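Local coordinates for protein PrgZ (Enterococcus faecalis, PDB 4FAJ) that binds a peptide pheromone outside the cell as a membrane-anchored solute-binding protein, and probably passes it to a peptide transporter for uptake, at residues G93-D98 with A106-Q111; T203-L208 with A471-P476. One frame throughout, in Å; residues are numbered along the deposited sequence.

Contact 1 of 2, residues G93-D98 with A106-Q111; sequences GLYRLD and AIAAGQ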
ATOM      1  N   GLY A  93      10.618  11.976  -5.696  1.00 14.37           N
ATOM      2  CA  GLY A  93      10.218  12.970  -4.708  1.00 13.83           C
ATOM      3  C   GLY A  93      11.414  13.600  -4.014  1.00 14.00           C
ATOM      4  O   GLY A  93      12.567  13.450  -4.448  1.00 14.15           O
ATOM      5  N   LEU A  94      11.138  14.323  -2.940  1.00 13.57           N
ATOM      6  CA  LEU A  94      12.195  15.012  -2.204  1.00 13.98           C
ATOM      7  C   LEU A  94      13.220  14.033  -1.629  1.00 13.62           C
ATOM      8  O   LEU A  94      14.427  14.326  -1.625  1.00 13.14           O
ATOM      9  CB  LEU A  94      11.606  15.865  -1.089  1.00 13.63           C
ATOM     10  CG  LEU A  94      10.811  17.091  -1.560  1.00 14.00           C
ATOM     11  CD1 LEU A  94      10.054  17.710  -0.401  1.00 14.40           C
ATOM     12  CD2 LEU A  94      11.722  18.122  -2.220  1.00 12.09           C
ATOM     13  N   TYR A  95      12.716  12.899  -1.132  1.00 13.76           N
ATOM     14  CA  TYR A  95      13.533  11.830  -0.557  1.00 14.23           C
ATOM     15  C   TYR A  95      13.171  10.474  -1.189  1.00 15.24           C
ATOM     16  O   TYR A  95      12.076  10.288  -1.746  1.00 15.51           O
ATOM     17  CB  TYR A  95      13.387  11.798   0.985  1.00 13.95           C
ATOM     18  CG  TYR A  95      13.740  13.125   1.580  1.00 13.22           C
ATOM     19  CD1 TYR A  95      15.061  13.443   1.867  1.00 12.14           C
ATOM     20  CD2 TYR A  95      12.775  14.114   1.751  1.00 10.55           C
ATOM     21  CE1 TYR A  95      15.404  14.681   2.346  1.00 13.80           C
ATOM     22  CE2 TYR A  95      13.114  15.365   2.235  1.00 11.05           C
ATOM     23  CZ  TYR A  95      14.424  15.642   2.528  1.00 12.31           C
ATOM     24  OH  TYR A  95      14.786  16.873   2.991  1.00 11.92           O
ATOM     25  N   ARG A  96      14.134   9.558  -1.125  1.00 16.22           N
ATOM     26  CA  ARG A  96      14.033   8.203  -1.673  1.00 17.48           C
ATOM     27  C   ARG A  96      14.627   7.249  -0.632  1.00 17.71           C
ATOM     28  O   ARG A  96      15.699   7.527  -0.079  1.00 16.73           O
ATOM     29  CB  ARG A  96      14.836   8.108  -2.972  1.00 17.67           C
ATOM     30  CG  ARG A  96      14.797   6.732  -3.658  1.00 20.28           C
ATOM     31  CD  ARG A  96      15.900   6.608  -4.686  1.00 23.39           C
ATOM     32  NE  ARG A  96      15.711   7.487  -5.848  1.00 26.10           N
ATOM     33  CZ  ARG A  96      14.922   7.227  -6.894  1.00 27.87           C
ATOM     34  NH1 ARG A  96      14.209   6.101  -6.962  1.00 29.41           N
ATOM     35  NH2 ARG A  96      14.850   8.101  -7.891  1.00 27.45           N
ATOM     36  N   LEU A  97      13.939   6.135  -0.370  1.00 17.86           N
ATOM     37  CA  LEU A  97      14.417   5.168   0.619  1.00 18.90           C
ATOM     38  C   LEU A  97      15.697   4.478   0.185  1.00 19.30           C
ATOM     39  O   LEU A  97      15.872   4.118  -0.992  1.00 19.96           O
ATOM     40  CB  LEU A  97      13.344   4.113   0.938  1.00 19.01           C
ATOM     41  CG  LEU A  97      12.040   4.600   1.565  1.00 19.24           C
ATOM     42  CD1 LEU A  97      11.252   3.375   2.057  1.00 19.85           C
ATOM     43  CD2 LEU A  97      12.230   5.629   2.698  1.00 20.26           C
ATOM     44  N   ASP A  98      16.608   4.312   1.136  1.00 20.06           N
ATOM     45  CA  ASP A  98      17.826   3.550   0.908  1.00 20.82           C
ATOM     46  C   ASP A  98      17.603   2.077   1.254  1.00 21.49           C
ATOM     47  O   ASP A  98      16.500   1.675   1.614  1.00 20.31           O
ATOM     48  CB  ASP A  98      19.016   4.141   1.695  1.00 21.25           C
ATOM     49  CG  ASP A  98      18.851   4.050   3.215  1.00 21.99           C
ATOM     50  OD1 ASP A  98      17.982   3.288   3.706  1.00 22.05           O
ATOM     51  OD2 ASP A  98      19.608   4.764   3.920  1.00 21.84           O
ATOM     52  N   ALA A 106      16.861  13.068  -2.426  1.00 15.50           N
ATOM     53  CA  ALA A 106      16.665  12.739  -3.840  1.00 15.22           C
ATOM     54  C   ALA A 106      16.570  14.070  -4.595  1.00 15.28           C
ATOM     55  O   ALA A 106      17.597  14.611  -4.989  1.00 15.75           O
ATOM     56  CB  ALA A 106      15.430  11.865  -4.030  1.00 14.63           C
ATOM     57  N   ILE A 107      15.373  14.636  -4.738  1.00 14.46           N
ATOM     58  CA  ILE A 107      15.245  16.004  -5.268  1.00 14.42           C
ATOM     59  C   ILE A 107      15.757  17.039  -4.254  1.00 14.83           C
ATOM     60  O   ILE A 107      16.323  18.056  -4.639  1.00 15.40           O
ATOM     61  CB  ILE A 107      13.790  16.327  -5.699  1.00 14.15           C
ATOM     62  CG1 ILE A 107      13.410  15.481  -6.919  1.00 13.74           C
ATOM     63  CG2 ILE A 107      13.615  17.823  -6.039  1.00 13.92           C
ATOM     64  CD1 ILE A 107      11.941  15.503  -7.243  1.00 13.45           C
ATOM     65  N   ALA A 108      15.530  16.784  -2.964  1.00 14.48           N
ATOM     66  CA  ALA A 108      16.092  17.600  -1.894  1.00 14.73           C
ATOM     67  C   ALA A 108      17.623  17.479  -1.875  1.00 15.06           C
ATOM     68  O   ALA A 108      18.169  16.396  -2.095  1.00 13.75           O
ATOM     69  CB  ALA A 108      15.504  17.179  -0.537  1.00 14.07           C
ATOM     70  N   ALA A 109      18.309  18.587  -1.595  1.00 15.38           N
ATOM     71  CA  ALA A 109      19.771  18.592  -1.541  1.00 16.08           C
ATOM     72  C   ALA A 109      20.335  18.076  -0.221  1.00 16.26           C
ATOM     73  O   ALA A 109      21.538  17.839  -0.102  1.00 16.26           O
ATOM     74  CB  ALA A 109      20.317  19.990  -1.832  1.00 16.17           C
ATOM     75  N   GLY A 110      19.473  17.923   0.775  1.00 16.28           N
ATOM     76  CA  GLY A 110      19.895  17.463   2.091  1.00 16.17           C
ATOM     77  C   GLY A 110      18.679  17.115   2.918  1.00 15.69           C
ATOM     78  O   GLY A 110      17.554  17.332   2.489  1.00 15.79           O
ATOM     79  N   GLN A 111      18.906  16.561   4.105  1.00 16.00           N
ATOM     80  CA  GLN A 111      17.838  16.334   5.080  1.00 16.14           C
ATOM     81  C   GLN A 111      17.200  17.672   5.480  1.00 16.48           C
ATOM     82  O   GLN A 111      17.829  18.728   5.341  1.00 16.29           O
ATOM     83  CB  GLN A 111      18.403  15.643   6.329  1.00 16.82           C
ATOM     84  CG  GLN A 111      18.900  14.217   6.101  1.00 17.58           C
ATOM     85  CD  GLN A 111      17.784  13.247   5.763  1.00 18.88           C
ATOM     86  OE1 GLN A 111      16.613  13.508   6.041  1.00 20.50           O
ATOM     87  NE2 GLN A 111      18.143  12.117   5.170  1.00 18.78           N
TER
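The ring of Tyr95 receives Gly110 O at its hydroxyl edge, close to the ring plane, while the Ala108 methyl and Gln111 CA approach obliquely. The CB bond of Tyr95 points away from 106-111, but with CG beside the backbone N (chi1 -56°) the ring comes round so that OH donates to Gly110 O over 2.9 Å, on a carbonyl lone pair. Ala108 CB lies 3.6 Å from Tyr95 CZ, and so short a side chain suits a place where the ring comes this close. Pro103, Pro112 and Ile123 also pack against Tyr95, so a tyrosine here joins an apolar surround to a backbone oxygen. Of the other flat groups, the Gln111 carboxamide comes near the ring, with OE1 4.1 Å from Tyr95 CE1, and its NE2 bonds Pro103 O; the Arg96 guanidinium turns to Glu92 and Asp556 in salt bridges, while Arg96 CB rests on Ala106 CB.

Backbone carbonyls carry the remaining polar links. Leu94 O is gripped twice, by Ala108 N at 3.0 Å in the carbonyl plane on a lone pair, and by Ala106 N at 2.9 Å from above that plane. Ile107 N gives a fairly straight bond (161°) to Gly93 O, 3.1 Å away. Ile107 lays its CG1 branch against the same oxygen, and Leu94 CD2 comes within 4.3 Å of Ile107 CG2; both side chains also reach Phe142 of helix 139-150. Strands 95-97 and 103-105 pair antiparallel, and these bonds continue from the open end of that beta-hairpin, in a solute-binding protein of family 5.

Contact 2 of 2, residues T203-L208 with A471-P476; sequences TDLLSL and ADYADP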
ATOM      1  N   THR A 203       9.788  13.136   7.644  1.00 16.56           N
ATOM      2  CA  THR A 203      10.703  12.951   6.510  1.00 16.46           C
ATOM      3  C   THR A 203      10.369  11.661   5.746  1.00 16.25           C
ATOM      4  O   THR A 203      10.446  11.621   4.520  1.00 14.83           O
ATOM      5  CB  THR A 203      12.154  12.978   6.981  1.00 17.22           C
ATOM      6  OG1 THR A 203      12.367  14.182   7.733  1.00 17.98           O
ATOM      7  CG2 THR A 203      13.106  12.931   5.814  1.00 16.88           C
ATOM      8  N   ASP A 204       9.929  10.624   6.461  1.00 16.13           N
ATOM      9  CA  ASP A 204       9.465   9.401   5.801  1.00 16.31           C
ATOM     10  C   ASP A 204       8.267   9.658   4.892  1.00 16.07           C
ATOM     11  O   ASP A 204       8.214   9.127   3.786  1.00 16.58           O
ATOM     12  CB  ASP A 204       9.125   8.301   6.808  1.00 16.83           C
ATOM     13  CG  ASP A 204      10.290   7.981   7.740  1.00 20.21           C
ATOM     14  OD1 ASP A 204      11.237   7.295   7.317  1.00 25.77           O
ATOM     15  OD2 ASP A 204      10.272   8.447   8.880  1.00 25.40           O
ATOM     16  N   LEU A 205       7.326  10.480   5.341  1.00 15.82           N
ATOM     17  CA  LEU A 205       6.163  10.828   4.513  1.00 16.36           C
ATOM     18  C   LEU A 205       6.568  11.543   3.227  1.00 16.22           C
ATOM     19  O   LEU A 205       5.954  11.347   2.171  1.00 16.09           O
ATOM     20  CB  LEU A 205       5.193  11.702   5.297  1.00 16.57           C
ATOM     21  CG  LEU A 205       4.491  11.020   6.476  1.00 17.69           C
ATOM     22  CD1 LEU A 205       3.559  11.988   7.151  1.00 17.56           C
ATOM     23  CD2 LEU A 205       3.733   9.792   6.028  1.00 19.75           C
ATOM     24  N   LEU A 206       7.604  12.377   3.319  1.00 16.51           N
ATOM     25  CA  LEU A 206       8.113  13.121   2.164  1.00 16.38           C
ATOM     26  C   LEU A 206       8.764  12.238   1.102  1.00 16.67           C
ATOM     27  O   LEU A 206       9.101  12.734   0.020  1.00 16.64           O
ATOM     28  CB  LEU A 206       9.121  14.192   2.619  1.00 16.56           C
ATOM     29  CG  LEU A 206       8.592  15.297   3.533  1.00 16.13           C
ATOM     30  CD1 LEU A 206       9.698  16.290   3.922  1.00 15.72           C
ATOM     31  CD2 LEU A 206       7.393  16.022   2.906  1.00 15.63           C
ATOM     32  N   SER A 207       8.965  10.950   1.406  1.00 15.71           N
ATOM     33  CA  SER A 207       9.492  10.000   0.427  1.00 15.78           C
ATOM     34  C   SER A 207       8.377   9.268  -0.335  1.00 15.36           C
ATOM     35  O   SER A 207       8.657   8.542  -1.286  1.00 14.35           O
ATOM     36  CB  SER A 207      10.409   8.976   1.107  1.00 16.19           C
ATOM     37  OG  SER A 207       9.670   8.078   1.909  1.00 18.00           O
ATOM     38  N   LEU A 208       7.130   9.447   0.092  1.00 14.66           N
ATOM     39  CA  LEU A 208       6.008   8.707  -0.474  1.00 14.80           C
ATOM     40  C   LEU A 208       5.576   9.317  -1.802  1.00 15.35           C
ATOM     41  O   LEU A 208       5.598  10.544  -1.976  1.00 14.34           O
ATOM     42  CB  LEU A 208       4.812   8.716   0.482  1.00 14.68           C
ATOM     43  CG  LEU A 208       5.022   8.082   1.865  1.00 15.01           C
ATOM     44  CD1 LEU A 208       3.739   8.137   2.677  1.00 15.65           C
ATOM     45  CD2 LEU A 208       5.528   6.662   1.737  1.00 15.92           C
ATOM     46  N   ALA A 471       2.519  -1.134   4.784  1.00 13.51           N
ATOM     47  CA  ALA A 471       2.939   0.093   5.444  1.00 13.70           C
ATOM     48  C   ALA A 471       3.641   0.985   4.436  1.00 13.71           C
ATOM     49  O   ALA A 471       4.403   0.495   3.613  1.00 13.50           O
ATOM     50  CB  ALA A 471       3.888  -0.200   6.588  1.00 13.68           C
ATOM     51  N   ASP A 472       3.361   2.281   4.510  1.00 14.18           N
ATOM     52  CA  ASP A 472       4.042   3.278   3.690  1.00 14.99           C
ATOM     53  C   ASP A 472       5.311   3.752   4.401  1.00 14.92           C
ATOM     54  O   ASP A 472       6.252   4.194   3.751  1.00 15.73           O
ATOM     55  CB  ASP A 472       3.120   4.480   3.423  1.00 15.27           C
ATOM     56  CG  ASP A 472       1.939   4.143   2.540  1.00 16.96           C
ATOM     57  OD1 ASP A 472       2.087   3.343   1.579  1.00 18.72           O
ATOM     58  OD2 ASP A 472       0.841   4.685   2.813  1.00 19.92           O
ATOM     59  N   TYR A 473       5.318   3.676   5.733  1.00 15.46           N
ATOM     60  CA  TYR A 473       6.492   4.023   6.557  1.00 15.58           C
ATOM     61  C   TYR A 473       6.513   3.169   7.845  1.00 16.23           C
ATOM     62  O   TYR A 473       5.489   2.591   8.217  1.00 15.62           O
ATOM     63  CB  TYR A 473       6.516   5.529   6.884  1.00 15.52           C
ATOM     64  CG  TYR A 473       5.216   6.083   7.447  1.00 15.52           C
ATOM     65  CD1 TYR A 473       4.138   6.382   6.613  1.00 16.70           C
ATOM     66  CD2 TYR A 473       5.068   6.300   8.813  1.00 16.64           C
ATOM     67  CE1 TYR A 473       2.946   6.866   7.132  1.00 15.78           C
ATOM     68  CE2 TYR A 473       3.884   6.812   9.340  1.00 16.39           C
ATOM     69  CZ  TYR A 473       2.834   7.089   8.508  1.00 17.09           C
ATOM     70  OH  TYR A 473       1.653   7.572   9.051  1.00 19.71           O
ATOM     71  N   ALA A 474       7.670   3.078   8.508  1.00 16.54           N
ATOM     72  CA  ALA A 474       7.864   2.129   9.631  1.00 17.61           C
ATOM     73  C   ALA A 474       7.323   2.625  10.972  1.00 17.76           C
ATOM     74  O   ALA A 474       8.079   2.814  11.924  1.00 18.97           O
ATOM     75  CB  ALA A 474       9.357   1.758   9.781  1.00 18.28           C
ATOM     76  N   ASP A 475       6.019   2.853  11.044  1.00 16.94           N
ATOM     77  CA  ASP A 475       5.375   3.224  12.288  1.00 16.20           C
ATOM     78  C   ASP A 475       3.995   2.566  12.296  1.00 15.62           C
ATOM     79  O   ASP A 475       3.332   2.501  11.249  1.00 15.66           O
ATOM     80  CB  ASP A 475       5.269   4.752  12.427  1.00 16.01           C
ATOM     81  CG  ASP A 475       4.790   5.182  13.794  1.00 16.24           C
ATOM     82  OD1 ASP A 475       3.576   5.088  14.056  1.00 15.21           O
ATOM     83  OD2 ASP A 475       5.627   5.621  14.626  1.00 16.78           O
ATOM     84  N   PRO A 476       3.559   2.065  13.464  1.00 15.37           N
ATOM     85  CA  PRO A 476       2.254   1.405  13.539  1.00 15.11           C
ATOM     86  C   PRO A 476       1.092   2.258  13.004  1.00 14.35           C
ATOM     87  O   PRO A 476       0.102   1.701  12.497  1.00 13.85           O
ATOM     88  CB  PRO A 476       2.067   1.122  15.033  1.00 16.14           C
ATOM     89  CG  PRO A 476       3.388   1.206  15.638  1.00 16.64           C
ATOM     90  CD  PRO A 476       4.297   2.004  14.743  1.00 16.10           C
TER
HETATM   91  O   HOH W   1       9.818   4.403   7.739  1.00 28.11           O
HETATM   92  O   HOH W   2       8.944   5.901   3.886  1.00 29.96           O
HETATM   93  O   HOH W   3       8.434   5.336   1.358  1.00 31.86           O
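Apolar packing makes the direct contact. Leu205, with CG beside the backbone N (chi1 -67°), lies over one face of the Tyr473 ring, and its CD2 reaches Tyr473 CE1 at a tight 3.2 Å. Tyr473 takes the crowded first torsion, CG between the backbone N and carbonyl carbon (chi1 50°), and its ring also stacks with Tyr201. Leu208 crosses Asp472 at about a right angle, bringing its CD2 within 3.7 Å of Asp472 CB. Asp204 CB meets Tyr473 CB at 3.8 Å, so Asp204 and Asp472 each lend a methylene to the packing.

Water carries the polar links. One molecule accepts from Ala474 N at 2.6 Å and donates weakly to Asp204 OD1. Another lies within hydrogen-bonding distance of Ser207 OG and, at 3.2 Å, of Asp472 O; with more acceptors in reach than protons, it cannot serve all at once. Ser207 suits this bridge because its short hydroxyl can accept from water while donating to Asp204 O, 2.6 Å away, on a lone pair; Ser207 N grips the same oxygen.

Asp472 OD1 hydrogen-bonds the backbone of the bound peptide, placing the contact beside the ligand. With no direct hydrogen bond joining 203-208 to 471-476, this chemistry is consistent with lobes that can part and close around a peptide.

From the N terminus, contact 1 closes first, bringing 106-111 back to 93-98 across the hairpin turn and strand 103-105. Contact 2 opens later, at 203-208, and closes only at 471-476, spanning 262 intervening residues; the two are therefore in series, neither nested nor crossed. Their centres lie about 13 Å apart and they touch through 203-208: Leu206 and Ser207 pack on Tyr95, Ser207 also on Leu97, and Thr203 on Gln111. Segment 203-208 thus rests on the hairpin region with one side and meets the loop between strand 464-470 and helix 477-480 with another, joining a local substructure to a distant part of the chain.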